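Local structure of NAD(FAD)-dependent dehydrogenase, NirB-family (N-terminal domain) (Clostridium acetobutylicum, 3KLJ) at residues A[197-201]-A[202-206]. The protein transfers electrons from NADH through its bound FAD to rubredoxin, as part of a chain that scavenges dioxygen in an obligate anaerobe. Numbering follows the deposited sequence.
Sequences KLDRL and GIKIY
I203 N and G202 N fold back onto L198 O and D199 O where the chain leaves helix 188–199. I203 N donates to L198 O at 2.8 Å, while G202 N makes a weak bond of 3.2 Å to D199 O within a type I turn that redirects the chain. G202 has a positive phi (82°), a conformation that favours glycine. A CA-H...O contact joins D199 CA to I203 O (3.4 Å).

The carboxylate of D199 extends the link to the strand through a water. With CG anti to the backbone N (chi1 -163°), D199 OD1 swings over toward K204 and accepts a hydrogen bond from the water oxygen at 2.7 Å; the water in turn takes the amide hydrogen of I205, 2.9 Å from I205 N. OD1 also packs on the CA and CB of K204, whose side chain runs alongside that of D199 without a salt bridge.

Apolar contacts lie on the buried side. L198 CB meets I203 CB at 4.2 Å, and farther out its CD1 touches the CD1 of I205, the two side chains crossing at a slant. I159 of helix 156–168 adjoins L198, and I174 of strand 172–175 touches I203 and I205.

The arrangement is a Schellman motif with G202 as C-prime residue, ending the helix of a beta-alpha-beta unit and leading into strand 204–206, an outermost strand of the parallel sheet in the NADH-binding domain.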
loop_
_atom_site.group_PDB
_atom_site.type_symbol
_atom_site.label_atom_id
_atom_site.label_comp_id
_atom_site.label_asym_id
_atom_site.label_seq_id
_atom_site.Cartn_x
_atom_site.Cartn_y
_atom_site.Cartn_z
ATOM N N LYS A 197 -20.446 12.407 -4.095
ATOM C CA LYS A 197 -20.274 11.710 -5.364
ATOM C C LYS A 197 -20.387 10.185 -5.197
ATOM O O LYS A 197 -20.976 9.495 -6.037
ATOM C CB LYS A 197 -18.918 12.059 -5.985
ATOM C CG LYS A 197 -18.788 13.471 -6.543
ATOM C CD LYS A 197 -19.762 13.731 -7.686
ATOM C CE LYS A 197 -19.496 15.065 -8.331
ATOM N NZ LYS A 197 -20.732 15.605 -8.968
ATOM N N LEU A 198 -19.823 9.671 -4.108
ATOM C CA LEU A 198 -19.940 8.258 -3.789
ATOM C C LEU A 198 -21.350 7.851 -3.355
ATOM O O LEU A 198 -21.799 6.756 -3.691
ATOM C CB LEU A 198 -18.890 7.842 -2.747
ATOM C CG LEU A 198 -17.434 7.891 -3.220
ATOM C CD1 LEU A 198 -16.456 7.635 -2.068
ATOM C CD2 LEU A 198 -17.198 6.892 -4.349
ATOM N N ASP A 199 -22.042 8.743 -2.639
ATOM C CA ASP A 199 -23.369 8.471 -2.087
ATOM C C ASP A 199 -24.442 8.424 -3.167
ATOM O O ASP A 199 -25.370 7.616 -3.087
ATOM C CB ASP A 199 -23.760 9.517 -1.031
ATOM C CG ASP A 199 -24.922 9.058 -0.141
ATOM O OD1 ASP A 199 -24.800 7.991 0.501
ATOM O OD2 ASP A 199 -25.951 9.770 -0.074
ATOM N N ARG A 200 -24.330 9.299 -4.167
ATOM C CA ARG A 200 -25.262 9.255 -5.291
ATOM C C ARG A 200 -24.926 8.100 -6.253
ATOM O O ARG A 200 -25.747 7.734 -7.099
ATOM C CB ARG A 200 -25.387 10.622 -5.992
ATOM C CG ARG A 200 -24.270 11.013 -6.965
ATOM C CD ARG A 200 -24.399 12.491 -7.369
ATOM N NE ARG A 200 -25.776 12.965 -7.230
ATOM C CZ ARG A 200 -26.587 13.279 -8.239
ATOM N NH1 ARG A 200 -26.169 13.203 -9.498
ATOM N NH2 ARG A 200 -27.822 13.693 -7.988
ATOM N N LEU A 201 -23.737 7.521 -6.090
ATOM C CA LEU A 201 -23.341 6.309 -6.817
ATOM C C LEU A 201 -23.669 5.024 -6.054
ATOM O O LEU A 201 -23.241 3.934 -6.442
ATOM C CB LEU A 201 -21.850 6.344 -7.159
ATOM C CG LEU A 201 -21.416 6.755 -8.574
ATOM C CD1 LEU A 201 -22.433 7.636 -9.322
ATOM C CD2 LEU A 201 -20.049 7.424 -8.517
ATOM N N GLY A 202 -24.425 5.164 -4.969
ATOM C CA GLY A 202 -24.876 4.025 -4.176
ATOM C C GLY A 202 -23.877 3.488 -3.171
ATOM O O GLY A 202 -24.136 2.468 -2.535
ATOM N N ILE A 203 -22.728 4.151 -3.032
ATOM C CA ILE A 203 -21.771 3.787 -1.985
ATOM C C ILE A 203 -22.028 4.671 -0.759
ATOM O O ILE A 203 -21.623 5.835 -0.719
ATOM C CB ILE A 203 -20.292 3.839 -2.486
ATOM C CG1 ILE A 203 -20.077 2.795 -3.587
ATOM C CG2 ILE A 203 -19.298 3.573 -1.342
ATOM C CD1 ILE A 203 -18.697 2.813 -4.207
ATOM N N LYS A 204 -22.739 4.117 0.221
ATOM C CA LYS A 204 -23.074 4.842 1.442
ATOM C C LYS A 204 -21.931 4.825 2.448
ATOM O O LYS A 204 -21.284 3.794 2.655
ATOM C CB LYS A 204 -24.374 4.312 2.068
ATOM C CG LYS A 204 -24.369 4.251 3.599
ATOM C CD LYS A 204 -25.535 4.984 4.245
ATOM C CE LYS A 204 -25.180 6.449 4.514
ATOM N NZ LYS A 204 -26.027 7.046 5.597
ATOM N N ILE A 205 -21.671 5.982 3.049
ATOM C CA ILE A 205 -20.680 6.090 4.115
ATOM C C ILE A 205 -21.348 6.620 5.378
ATOM O O ILE A 205 -21.890 7.737 5.392
ATOM C CB ILE A 205 -19.464 6.987 3.742
ATOM C CG1 ILE A 205 -18.783 6.485 2.461
ATOM C CG2 ILE A 205 -18.465 7.006 4.902
ATOM C CD1 ILE A 205 -17.635 7.368 1.931
ATOM N N TYR A 206 -21.325 5.804 6.428
ATOM C CA TYR A 206 -21.823 6.226 7.728
ATOM C C TYR A 206 -20.717 7.011 8.404
ATOM O O TYR A 206 -19.636 6.475 8.661
ATOM C CB TYR A 206 -22.215 5.024 8.583
ATOM C CG TYR A 206 -23.423 4.265 8.084
ATOM C CD1 TYR A 206 -24.711 4.627 8.481
ATOM C CD2 TYR A 206 -23.277 3.182 7.222
ATOM C CE1 TYR A 206 -25.831 3.918 8.025
ATOM C CE2 TYR A 206 -24.378 2.472 6.764
ATOM C CZ TYR A 206 -25.647 2.838 7.167
ATOM O OH TYR A 206 -26.727 2.122 6.700
HETATM O O HOH W 1 -22.683 8.481 2.037
#